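Pectate lyase (PDB 1GXM) is the catalytic module of a family 10 polysaccharide lyase, which cleaves polygalacturonic acid (pectate) by anti-beta-elimination. Local coordinates at residues Gly114-Gln118 with His129-Asn133; Asn104-Gln110 with Arg166-Ala170; Arg12-Leu16 with Met227-Thr232; Ile178-Gln182 with Glu234-Ala238; Arg36-Val40 with Tyr56-Asn61. The contacts are given in a common frame with arbitrary orientation. Where two conformers were deposited one is given. Residue numbers count along the deposited sequence, not the author numbering.

Interaction 1: Gly114-Gln118 with His129-Asn133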
# COMPACT_ATOMS: atom_id res chain seq x y z
N GLY A 114 14.37 -6.26 0.10
CA GLY A 114 12.94 -6.51 0.19
C GLY A 114 12.06 -5.39 -0.33
O GLY A 114 10.88 -5.60 -0.51
N ALA A 115 12.63 -4.22 -0.56
CA ALA A 115 11.87 -3.09 -1.07
C ALA A 115 11.23 -3.44 -2.41
O ALA A 115 11.84 -4.10 -3.25
CB ALA A 115 12.77 -1.93 -1.26
N LEU A 116 10.02 -2.93 -2.63
CA LEU A 116 9.37 -2.97 -3.94
C LEU A 116 9.28 -1.57 -4.50
O LEU A 116 8.75 -0.67 -3.84
CB LEU A 116 7.97 -3.56 -3.85
CG LEU A 116 7.91 -5.00 -3.32
CD1 LEU A 116 6.49 -5.48 -3.28
CD2 LEU A 116 8.68 -5.90 -4.20
N PRO A 117 9.76 -1.37 -5.71
CA PRO A 117 9.68 -0.07 -6.37
C PRO A 117 8.32 0.16 -6.97
O PRO A 117 7.52 -0.74 -7.15
CB PRO A 117 10.72 -0.20 -7.48
CG PRO A 117 10.64 -1.63 -7.85
CD PRO A 117 10.43 -2.37 -6.57
N GLN A 118 8.04 1.41 -7.28
CA GLN A 118 6.79 1.78 -7.90
C GLN A 118 6.67 1.29 -9.34
O GLN A 118 5.61 0.89 -9.76
CB GLN A 118 6.62 3.28 -7.85
CG GLN A 118 5.23 3.75 -8.20
CD GLN A 118 5.11 5.26 -8.23
OE1 GLN A 118 4.25 5.85 -7.54
NE2 GLN A 118 5.92 5.89 -9.02
N HIS A 129 12.14 4.16 -5.39
CA HIS A 129 12.12 3.97 -3.96
C HIS A 129 11.19 2.84 -3.57
O HIS A 129 10.28 2.49 -4.31
CB HIS A 129 11.69 5.24 -3.23
CG HIS A 129 12.64 6.37 -3.37
ND1 HIS A 129 14.01 6.21 -3.35
CD2 HIS A 129 12.42 7.70 -3.53
CE1 HIS A 129 14.58 7.39 -3.49
NE2 HIS A 129 13.64 8.31 -3.60
N ALA A 130 11.41 2.28 -2.38
CA ALA A 130 10.42 1.43 -1.75
C ALA A 130 9.15 2.25 -1.63
O ALA A 130 9.13 3.30 -0.99
CB ALA A 130 10.89 1.01 -0.36
N THR A 131 8.08 1.79 -2.28
CA THR A 131 6.90 2.62 -2.49
C THR A 131 5.72 2.10 -1.71
O THR A 131 5.05 1.17 -2.12
CB THR A 131 6.57 2.68 -3.95
OG1 THR A 131 7.68 3.29 -4.61
CG2 THR A 131 5.39 3.62 -4.19
N PHE A 132 5.47 2.73 -0.58
CA PHE A 132 4.27 2.44 0.17
C PHE A 132 3.08 3.21 -0.35
O PHE A 132 1.95 2.80 -0.15
CB PHE A 132 4.47 2.72 1.65
CG PHE A 132 5.53 1.87 2.26
CD1 PHE A 132 5.40 0.50 2.31
CD2 PHE A 132 6.69 2.42 2.79
CE1 PHE A 132 6.36 -0.29 2.86
CE2 PHE A 132 7.66 1.62 3.33
CZ PHE A 132 7.49 0.28 3.38
N ASN A 133 3.34 4.28 -1.08
CA ASN A 133 2.33 5.10 -1.71
C ASN A 133 1.27 4.28 -2.39
O ASN A 133 1.57 3.32 -3.09
CB ASN A 133 2.99 6.00 -2.74
CG ASN A 133 2.11 7.11 -3.18
OD1 ASN A 133 1.83 8.02 -2.40
ND2 ASN A 133 1.66 7.08 -4.41
O HOH W 1 2.36 4.43 -5.91

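Interaction 2: Asn104-Gln110 with Arg166-Ala170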
# COMPACT_ATOMS: atom_id res chain seq x y z
N ASN A 104 5.88 -13.31 -10.87
CA ASN A 104 7.29 -13.26 -11.22
C ASN A 104 7.75 -11.82 -11.31
O ASN A 104 8.83 -11.48 -10.86
CB ASN A 104 7.51 -14.00 -12.53
CG ASN A 104 8.97 -14.12 -12.91
OD1 ASN A 104 9.80 -14.48 -12.10
ND2 ASN A 104 9.27 -13.81 -14.16
N PHE A 105 6.93 -10.99 -11.95
CA PHE A 105 7.22 -9.57 -12.07
C PHE A 105 7.43 -8.94 -10.68
O PHE A 105 8.41 -8.24 -10.44
CB PHE A 105 6.09 -8.86 -12.77
CG PHE A 105 6.19 -7.37 -12.71
CD1 PHE A 105 7.03 -6.69 -13.57
CD2 PHE A 105 5.50 -6.65 -11.75
CE1 PHE A 105 7.17 -5.31 -13.48
CE2 PHE A 105 5.64 -5.27 -11.67
CZ PHE A 105 6.47 -4.62 -12.55
N LEU A 106 6.49 -9.19 -9.78
CA LEU A 106 6.59 -8.60 -8.45
C LEU A 106 7.86 -9.02 -7.76
O LEU A 106 8.59 -8.20 -7.21
CB LEU A 106 5.38 -8.94 -7.59
CG LEU A 106 4.04 -8.33 -7.99
CD1 LEU A 106 2.99 -8.83 -7.04
CD2 LEU A 106 4.06 -6.82 -7.95
N VAL A 107 8.18 -10.32 -7.82
CA VAL A 107 9.39 -10.78 -7.18
C VAL A 107 10.64 -10.26 -7.88
O VAL A 107 11.59 -9.83 -7.24
CB VAL A 107 9.43 -12.30 -7.03
CG1 VAL A 107 10.74 -12.72 -6.34
CG2 VAL A 107 8.20 -12.77 -6.20
N ASN A 108 10.63 -10.25 -9.21
CA ASN A 108 11.75 -9.71 -9.97
C ASN A 108 12.04 -8.26 -9.65
O ASN A 108 13.19 -7.82 -9.66
CB ASN A 108 11.54 -9.82 -11.46
CG ASN A 108 11.75 -11.22 -11.97
OD1 ASN A 108 12.41 -12.05 -11.33
ND2 ASN A 108 11.20 -11.49 -13.15
N SER A 109 10.97 -7.51 -9.33
CA SER A 109 11.11 -6.09 -9.00
C SER A 109 11.73 -5.84 -7.65
O SER A 109 12.16 -4.74 -7.37
CB SER A 109 9.77 -5.41 -9.06
OG SER A 109 9.01 -5.62 -7.89
N GLN A 110 11.77 -6.87 -6.81
CA GLN A 110 12.16 -6.70 -5.44
C GLN A 110 13.66 -6.52 -5.29
O GLN A 110 14.45 -7.29 -5.82
CB GLN A 110 11.68 -7.87 -4.59
CG GLN A 110 11.81 -7.65 -3.12
CD GLN A 110 11.17 -8.76 -2.33
OE1 GLN A 110 11.37 -9.94 -2.62
NE2 GLN A 110 10.39 -8.39 -1.31
N ARG A 166 9.36 -19.29 -3.16
CA ARG A 166 9.90 -18.05 -3.66
C ARG A 166 9.07 -16.88 -3.17
O ARG A 166 9.62 -15.86 -2.80
CB ARG A 166 9.92 -18.04 -5.17
CG ARG A 166 10.67 -16.85 -5.72
CD ARG A 166 10.81 -16.92 -7.20
NE ARG A 166 11.46 -15.75 -7.78
CZ ARG A 166 11.05 -15.14 -8.89
NH1 ARG A 166 9.96 -15.54 -9.53
NH2 ARG A 166 11.71 -14.09 -9.34
N PHE A 167 7.77 -17.04 -3.16
CA PHE A 167 6.89 -15.98 -2.67
C PHE A 167 7.04 -15.78 -1.19
O PHE A 167 7.04 -14.65 -0.74
CB PHE A 167 5.43 -16.25 -3.00
CG PHE A 167 5.15 -16.44 -4.45
CD1 PHE A 167 5.98 -15.90 -5.41
CD2 PHE A 167 4.08 -17.18 -4.86
CE1 PHE A 167 5.74 -16.09 -6.75
CE2 PHE A 167 3.82 -17.39 -6.20
CZ PHE A 167 4.66 -16.83 -7.15
N LYS A 168 7.18 -16.86 -0.42
CA LYS A 168 7.41 -16.71 1.00
C LYS A 168 8.70 -15.93 1.25
O LYS A 168 8.75 -15.06 2.12
CB LYS A 168 7.48 -18.06 1.71
CG LYS A 168 7.60 -17.88 3.19
CD LYS A 168 7.56 -19.17 3.94
CE LYS A 168 7.74 -18.91 5.42
NZ LYS A 168 7.79 -20.18 6.22
N THR A 169 9.74 -16.22 0.50
CA THR A 169 11.00 -15.52 0.61
C THR A 169 10.79 -14.02 0.31
O THR A 169 11.26 -13.17 1.03
CB THR A 169 12.03 -16.14 -0.33
OG1 THR A 169 12.34 -17.46 0.15
CG2 THR A 169 13.35 -15.35 -0.36
N ALA A 170 10.05 -13.71 -0.75
CA ALA A 170 9.79 -12.31 -1.09
C ALA A 170 9.00 -11.62 0.02
O ALA A 170 9.26 -10.48 0.36
CB ALA A 170 9.05 -12.24 -2.41

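Interaction 3: Arg12-Leu16 with Met227-Thr232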
# COMPACT_ATOMS: atom_id res chain seq x y z
N ARG A 12 0.37 -17.52 16.70
CA ARG A 12 0.82 -16.16 16.45
C ARG A 12 0.12 -15.56 15.20
O ARG A 12 0.64 -14.64 14.61
CB ARG A 12 2.35 -16.14 16.29
CG ARG A 12 3.16 -16.71 17.47
CD ARG A 12 2.98 -16.00 18.80
NE ARG A 12 3.38 -14.59 18.84
CZ ARG A 12 2.78 -13.64 19.57
NH1 ARG A 12 1.78 -13.91 20.41
NH2 ARG A 12 3.20 -12.38 19.48
N MET A 13 -1.05 -16.07 14.82
CA MET A 13 -1.76 -15.59 13.61
C MET A 13 -3.04 -14.84 13.96
O MET A 13 -3.92 -15.37 14.63
CB MET A 13 -2.11 -16.73 12.66
CG MET A 13 -0.91 -17.44 12.08
SD MET A 13 0.14 -16.39 11.12
CE MET A 13 -0.75 -16.26 9.63
N LEU A 14 -3.15 -13.62 13.47
CA LEU A 14 -4.34 -12.81 13.69
C LEU A 14 -5.38 -13.13 12.65
O LEU A 14 -5.06 -13.55 11.53
CB LEU A 14 -3.97 -11.33 13.57
CG LEU A 14 -2.94 -10.85 14.57
CD1 LEU A 14 -2.51 -9.43 14.24
CD2 LEU A 14 -3.50 -10.94 15.99
N THR A 15 -6.64 -12.89 13.00
CA THR A 15 -7.71 -13.03 12.03
C THR A 15 -7.51 -12.09 10.85
O THR A 15 -6.98 -11.00 10.98
CB THR A 15 -9.08 -12.77 12.69
OG1 THR A 15 -10.12 -13.05 11.76
CG2 THR A 15 -9.26 -11.29 13.05
N LEU A 16 -7.93 -12.55 9.68
CA LEU A 16 -7.96 -11.72 8.50
C LEU A 16 -9.30 -11.01 8.36
O LEU A 16 -9.46 -10.15 7.50
CB LEU A 16 -7.67 -12.56 7.25
CG LEU A 16 -6.26 -13.14 7.17
CD1 LEU A 16 -6.19 -14.14 6.01
CD2 LEU A 16 -5.18 -12.06 7.02
N MET A 227 -0.01 -7.30 10.00
CA MET A 227 -0.97 -8.05 10.77
C MET A 227 -1.42 -9.34 10.08
O MET A 227 -2.08 -10.15 10.72
CB MET A 227 -2.16 -7.16 11.12
CG MET A 227 -1.78 -6.13 12.15
SD MET A 227 -3.01 -4.88 12.44
CE MET A 227 -3.98 -5.59 13.75
N THR A 228 -1.06 -9.54 8.81
CA THR A 228 -1.31 -10.81 8.15
C THR A 228 -0.19 -11.81 8.44
O THR A 228 -0.33 -13.00 8.14
CB THR A 228 -1.43 -10.69 6.61
OG1 THR A 228 -0.14 -10.38 6.04
CG2 THR A 228 -2.43 -9.59 6.15
N GLN A 229 0.94 -11.34 8.95
CA GLN A 229 2.13 -12.16 9.14
C GLN A 229 2.13 -12.88 10.47
O GLN A 229 1.44 -12.47 11.40
CB GLN A 229 3.38 -11.30 9.01
CG GLN A 229 3.52 -10.70 7.64
CD GLN A 229 3.55 -11.81 6.59
OE1 GLN A 229 4.51 -12.56 6.52
NE2 GLN A 229 2.48 -11.94 5.82
N PRO A 230 2.88 -13.98 10.55
CA PRO A 230 3.12 -14.58 11.85
C PRO A 230 3.63 -13.52 12.80
O PRO A 230 4.59 -12.82 12.47
CB PRO A 230 4.20 -15.63 11.56
CG PRO A 230 4.04 -15.98 10.14
CD PRO A 230 3.58 -14.71 9.48
N GLN A 231 2.96 -13.38 13.93
CA GLN A 231 3.25 -12.33 14.88
C GLN A 231 4.42 -12.70 15.78
O GLN A 231 4.25 -13.03 16.94
CB GLN A 231 2.01 -11.97 15.69
CG GLN A 231 0.88 -11.42 14.86
CD GLN A 231 1.22 -10.08 14.23
OE1 GLN A 231 1.38 -9.08 14.93
NE2 GLN A 231 1.34 -10.07 12.91
N THR A 232 5.61 -12.59 15.24
CA THR A 232 6.81 -12.78 16.02
C THR A 232 6.86 -11.68 17.08
O THR A 232 6.15 -10.67 16.99
CB THR A 232 8.07 -12.68 15.15
OG1 THR A 232 8.22 -11.35 14.65
CG2 THR A 232 7.99 -13.54 13.89
O HOH W 2 -1.33 -12.66 11.57
O HOH W 3 -3.18 -13.71 9.73
O HOH W 4 -4.78 -9.70 10.22

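Interaction 4: Ile178-Gln182 with Glu234-Ala238. Unlike the reference sequence in segment 234-238: Gln237 (reference Arg).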
# COMPACT_ATOMS: atom_id res chain seq x y z
N ILE A 178 10.23 -3.64 5.85
CA ILE A 178 9.27 -2.83 6.58
C ILE A 178 9.71 -2.61 8.02
O ILE A 178 9.67 -1.52 8.54
CB ILE A 178 7.88 -3.47 6.49
CG1 ILE A 178 7.31 -3.25 5.08
CG2 ILE A 178 6.95 -2.90 7.54
CD1 ILE A 178 6.15 -4.09 4.79
N LEU A 179 10.20 -3.67 8.65
CA LEU A 179 10.64 -3.57 10.02
C LEU A 179 11.86 -2.66 10.15
O LEU A 179 11.94 -1.87 11.08
CB LEU A 179 10.95 -4.94 10.58
CG LEU A 179 9.76 -5.87 10.75
CD1 LEU A 179 10.23 -7.27 11.11
CD2 LEU A 179 8.76 -5.34 11.77
N LYS A 180 12.80 -2.76 9.21
CA LYS A 180 13.99 -1.92 9.22
C LYS A 180 13.66 -0.46 8.88
O LYS A 180 14.32 0.46 9.35
CB LYS A 180 15.03 -2.46 8.26
CG LYS A 180 15.79 -3.62 8.83
CD LYS A 180 16.72 -4.20 7.80
CE LYS A 180 17.65 -5.23 8.43
NZ LYS A 180 16.87 -6.31 9.05
N ALA A 181 12.62 -0.25 8.08
CA ALA A 181 12.28 1.09 7.63
C ALA A 181 11.45 1.85 8.65
O ALA A 181 11.37 3.08 8.59
CB ALA A 181 11.55 1.02 6.32
N GLN A 182 10.79 1.14 9.55
CA GLN A 182 9.90 1.76 10.49
C GLN A 182 10.65 2.82 11.26
O GLN A 182 11.74 2.58 11.78
CB GLN A 182 9.29 0.72 11.42
CG GLN A 182 8.12 1.25 12.26
CD GLN A 182 7.42 0.14 13.02
OE1 GLN A 182 7.89 -1.00 13.04
NE2 GLN A 182 6.30 0.46 13.64
N GLU A 234 9.01 -9.38 17.44
CA GLU A 234 9.35 -8.12 16.79
C GLU A 234 8.20 -7.57 15.98
O GLU A 234 7.97 -6.35 15.98
CB GLU A 234 10.58 -8.25 15.88
CG GLU A 234 11.08 -6.88 15.44
CD GLU A 234 12.27 -6.89 14.50
OE1 GLU A 234 12.78 -7.98 14.17
OE2 GLU A 234 12.68 -5.79 14.07
N ILE A 235 7.47 -8.42 15.29
CA ILE A 235 6.36 -7.96 14.47
C ILE A 235 5.24 -7.45 15.33
O ILE A 235 4.68 -6.39 15.05
CB ILE A 235 5.91 -9.03 13.47
CG1 ILE A 235 7.04 -9.17 12.42
CG2 ILE A 235 4.55 -8.66 12.86
CD1 ILE A 235 6.89 -10.33 11.52
N GLU A 236 4.93 -8.15 16.42
CA GLU A 236 3.92 -7.67 17.34
C GLU A 236 4.31 -6.30 17.89
O GLU A 236 3.49 -5.40 17.96
CB GLU A 236 3.67 -8.68 18.47
CG GLU A 236 2.72 -8.12 19.51
CD GLU A 236 2.26 -9.12 20.54
OE1 GLU A 236 2.80 -10.23 20.56
OE2 GLU A 236 1.38 -8.79 21.35
N GLN A 237 5.56 -6.15 18.28
CA GLN A 237 6.04 -4.88 18.77
C GLN A 237 5.89 -3.78 17.71
O GLN A 237 5.45 -2.67 18.01
CB GLN A 237 7.51 -4.99 19.15
CG GLN A 237 8.07 -3.62 19.56
CD GLN A 237 9.51 -3.66 19.96
OE1 GLN A 237 9.82 -3.65 21.15
NE2 GLN A 237 10.41 -3.69 18.99
N ALA A 238 6.25 -4.09 16.48
CA ALA A 238 6.16 -3.12 15.39
C ALA A 238 4.73 -2.69 15.17
O ALA A 238 4.44 -1.52 14.97
CB ALA A 238 6.73 -3.71 14.09

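Interaction 5: Arg36-Val40 with Tyr56-Asn61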
# COMPACT_ATOMS: atom_id res chain seq x y z
N ARG A 36 -14.50 -8.72 -18.78
CA ARG A 36 -13.33 -7.87 -19.05
C ARG A 36 -12.02 -8.61 -18.91
O ARG A 36 -10.99 -8.02 -19.12
CB ARG A 36 -13.29 -6.66 -18.11
CG ARG A 36 -14.54 -5.75 -18.14
CD ARG A 36 -15.21 -5.56 -19.50
NE ARG A 36 -14.63 -4.46 -20.28
CZ ARG A 36 -14.64 -4.37 -21.62
NH1 ARG A 36 -15.17 -5.34 -22.37
NH2 ARG A 36 -14.08 -3.31 -22.22
N ALA A 37 -12.05 -9.89 -18.59
CA ALA A 37 -10.82 -10.64 -18.35
C ALA A 37 -9.87 -10.59 -19.52
O ALA A 37 -8.66 -10.48 -19.34
CB ALA A 37 -11.13 -12.10 -17.97
N ASP A 38 -10.38 -10.75 -20.74
CA ASP A 38 -9.51 -10.76 -21.92
C ASP A 38 -8.93 -9.38 -22.16
O ASP A 38 -7.77 -9.25 -22.57
CB ASP A 38 -10.27 -11.22 -23.17
CG ASP A 38 -10.44 -12.70 -23.23
OD1 ASP A 38 -9.90 -13.41 -22.36
OD2 ASP A 38 -11.08 -13.25 -24.15
N VAL A 39 -9.72 -8.35 -21.93
CA VAL A 39 -9.23 -6.98 -22.05
C VAL A 39 -8.10 -6.77 -21.04
O VAL A 39 -7.00 -6.37 -21.42
CB VAL A 39 -10.34 -5.93 -21.84
CG1 VAL A 39 -9.77 -4.51 -21.80
CG2 VAL A 39 -11.35 -6.05 -22.94
N VAL A 40 -8.35 -7.09 -19.78
CA VAL A 40 -7.30 -6.95 -18.77
C VAL A 40 -6.06 -7.71 -19.16
O VAL A 40 -4.96 -7.20 -19.11
CB VAL A 40 -7.81 -7.40 -17.39
CG1 VAL A 40 -6.69 -7.40 -16.37
CG2 VAL A 40 -8.92 -6.49 -16.96
N TYR A 56 -10.26 -0.28 -18.30
CA TYR A 56 -10.60 -1.61 -18.80
C TYR A 56 -12.07 -1.78 -19.10
O TYR A 56 -12.42 -2.62 -19.91
CB TYR A 56 -10.20 -2.70 -17.83
CG TYR A 56 -8.73 -2.73 -17.54
CD1 TYR A 56 -7.80 -2.97 -18.54
CD2 TYR A 56 -8.26 -2.54 -16.25
CE1 TYR A 56 -6.46 -3.01 -18.26
CE2 TYR A 56 -6.93 -2.59 -15.96
CZ TYR A 56 -6.03 -2.81 -16.96
OH TYR A 56 -4.69 -2.85 -16.68
N ASN A 57 -12.91 -1.01 -18.43
CA ASN A 57 -14.34 -1.07 -18.67
C ASN A 57 -14.78 -0.42 -19.97
O ASN A 57 -15.90 -0.66 -20.42
CB ASN A 57 -15.10 -0.44 -17.50
CG ASN A 57 -15.08 -1.33 -16.28
OD1 ASN A 57 -15.08 -2.56 -16.40
ND2 ASN A 57 -15.05 -0.73 -15.09
N SER A 58 -13.91 0.38 -20.58
CA SER A 58 -14.26 1.03 -21.85
C SER A 58 -13.43 0.57 -23.06
O SER A 58 -13.94 0.50 -24.17
CB SER A 58 -14.23 2.55 -21.72
OG SER A 58 -13.01 3.02 -21.20
N VAL A 59 -12.16 0.25 -22.84
CA VAL A 59 -11.27 -0.02 -23.96
C VAL A 59 -11.41 -1.45 -24.49
O VAL A 59 -11.79 -2.37 -23.77
CB VAL A 59 -9.77 0.27 -23.62
CG1 VAL A 59 -9.58 1.71 -23.20
CG2 VAL A 59 -9.22 -0.69 -22.58
N GLY A 60 -11.05 -1.60 -25.76
CA GLY A 60 -10.89 -2.88 -26.39
C GLY A 60 -9.54 -3.45 -26.01
O GLY A 60 -8.76 -2.85 -25.26
N ASN A 61 -9.25 -4.62 -26.55
CA ASN A 61 -8.02 -5.31 -26.21
C ASN A 61 -6.81 -4.48 -26.61
O ASN A 61 -6.82 -3.77 -27.61
CB ASN A 61 -7.91 -6.65 -26.91
CG ASN A 61 -8.71 -7.74 -26.25
OD1 ASN A 61 -9.64 -7.49 -25.46
ND2 ASN A 61 -8.33 -8.98 -26.53
O HOH W 5 -9.67 -11.90 -26.72

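Interaction 1: Gly114-Gln118 with His129-Asn133
Thr131 turns its side chain toward Gln118, its OG1 lying 3.4 Å from Gln118 CB. That hydroxyl is already committed within its own segment, donating to His129 O at 2.7 Å. The direct hydrogen bond between the segments comes from the backbone instead: Thr131 N to Leu116 O, 3.0 Å. Two CA-H...O contacts flank it, Ala130 CA to Leu116 O at 3.4 Å and Pro117 CA to His129 O at 3.3 Å. Proline has no amide hydrogen to give, so at Pro117 its CA makes the approach. Close by, Ala115 CB and Ala130 CB meet at 3.6 Å, and both methyls pack on Tyr177 of helix 161-181. At the other end a water lies between the side chains, 2.9 Å from Gln118 OE1, and accepts from Asn133 ND2 (3.1 Å). Leu116 sends its isobutyl group away from this partner, into helix 136-148. The ten-residue connection holds the short strand 119-120; strand 130-131, in the second segment, pairs antiparallel with 195-196. This is loop-to-strand packing inside a helical domain, where an extended connection between helices 93-109 and 136-148 folds back on itself and is tied mainly through backbone atoms.

Interaction 2: Asn104-Gln110 with Arg166-Ala170
Hydrogen bonds hold both ends of this contact. At one end the extended side chain of Arg166 reaches across to helix 93-109, where NH1 donates to Asn104 OD1 at 2.8 Å. Its NH2 makes weaker bonds, to Asn108 OD1 at 2.9 Å and to the same Asn104 OD1 at 3.4 Å. The two asparagines are one helical turn apart, so both side-chain OD1 atoms can line the edge of the guanidinium. Arg166 NH1 also bonds a glycerol molecule, probably from the crystallisation liquor. At the other end, where the helix has given out, Gln110 NE2 donates to Ala170 O at 2.9 Å and almost straight, and the same amide also reaches Gly114 O.

Apolar packing fills the space between. Val107 points at the partner helix: its CG2 sits 3.9 Å from Ala170 CB and 3.9 Å from Phe167 CD1, at the edge of that ring, while CG1 lies over one face of the guanidinium, 3.4 Å from Arg166 NE. The small Ala170 lets the backbones come together here, with 6.3 Å between Val107 CA and Ala170 CA.

The short helical segments run 10.4 Å apart at closest approach, their directions 43° from parallel. Helix 136-148 packs against Phe167 and Ala170 through Leu144, while Phe105 and Ser109 rest on Tyr120 of strand 119-120.

Interaction 3: Arg12-Leu16 with Met227-Thr232
The strongest polar links tie Arg12 to Gln231, the centre of an inverse gamma turn. Gln231 N donates to Arg12 O at 2.7 Å, while Arg12 NE and NH2 both make weak bonds to Gln231 O, at 2.6 and 2.8 Å. The arginine is held more firmly outside the segments, by a salt bridge from NH2 to Glu236. Loop thus meets loop: the lead-in to helix 20-28 lies along the connection between helices 219-226 and 233-246. Farther along, water takes over. One molecule accepts from Leu14 N and lies within hydrogen-bonding distance of Met227 O and Gln229 O, each contact being 2.8 Å; another donates to Thr15 O (2.7 Å) and Met227 O (2.8 Å). Leu14 fills the middle, CD1 lying 3.9 Å from Met227 CB and 3.8 Å from Gln231 CD, with Val329 of helix 318-329 beside it. Toward the edges, Leu16 CD2 touches Thr228 CG2 at 3.8 Å, and Met13 SD settles 3.6 Å from Pro230 CA.

Interaction 4: Ile178-Gln182 with Glu234-Ala238
Glu234, in the first turn of helix 233-246, directs its side chain at helix 161-181 but meets hydrocarbon there: its CD lies 4.0 Å from Leu179 CD1. One residue on, Ile235 approaches the same methyl, with CG1 3.9 Å from Leu179 CD1, and its backbone N donates to Thr232 OG1, the N-cap of this helix. Glu236 turns out of this contact; it forms salt bridges with Arg12 and Arg240. Gln237, which differs from the reference sequence, likewise plays no part. Ala238 then closes the contact. Its CB is 3.5 Å from Leu179 CD2 and 3.1 Å from Gln182 OE1, and its carbonyl oxygen accepts the one hydrogen bond across the segments, from Gln182 NE2 at 3.0 Å and nearly straight. Gln182 has just left helical backbone angles, so its extended side chain reaches past the end of its own helix, and the same NE2 has its stronger partner in Thr190 O. Leu179 thus lies against residues from successive turns, Glu234, Ile235 and Ala238, with 7.0 Å between Leu179 CA and Ala238 CA. This is helix-to-helix packing in a largely helical domain: a leucine set against a small alanine, beside a glutamine just past one helix that bonds a backbone carbonyl of the other.

Interaction 5: Arg36-Val40 with Tyr56-Asn61
Arg36, just ahead of helix 37-42, reaches across to the loop and gives two hydrogen bonds to one acceptor: NE and NH2 each lie 2.9 Å from Tyr56 O. Its CG also approaches Asn57 OD1 at 3.7 Å. Asp38 follows on the outer side, where a water donates to its OD2 and accepts from Asn61 ND2, both at 3.2 Å; its stronger partners are Tyr95 and Lys94. Val39 packs along the loop, with CG1 3.9 Å from Val59 CG2 and 4.1 Å from Tyr56 CD1, and CG2 3.4 Å from Asn61 OD1. Val40 sets CG2 over the face of the Tyr56 ring, 4.0 Å from its centroid, a CH-pi contact. The ring also meets Trp32 edge-to-face, and its hydroxyl bonds Glu79 of helix 77-90. Because the arginine's bonds go to a main-chain carbonyl, they fix the backbone of the loop itself, while the valines and the Tyr56 ring form the apolar inner side and water bridges the exposed one.

Overall arrangement
Interaction 1 lies nearest the chain's centre and, like interaction 4, is buried; interactions 2, 3 and 5 are partly open to solvent. Helix 161-181 is common to interactions 2 and 4, meeting helix 93-109 in one and helix 233-246 in the other, and in both a glutamine bonds to an alanine carbonyl of the partner helix. Interaction 1 touches both, through Pro117 on Ser109 and Phe132 on Ile178. Interaction 3 joins interaction 4 by the Arg12-Glu236 salt bridge. Interaction 5 stands apart, about 39 Å centre to centre from interaction 4. Backbone bonding dominates interaction 1; arginine side chains bond across interactions 2, 3 and 5, whereas interaction 4 has one glutamine bond and apolar packing.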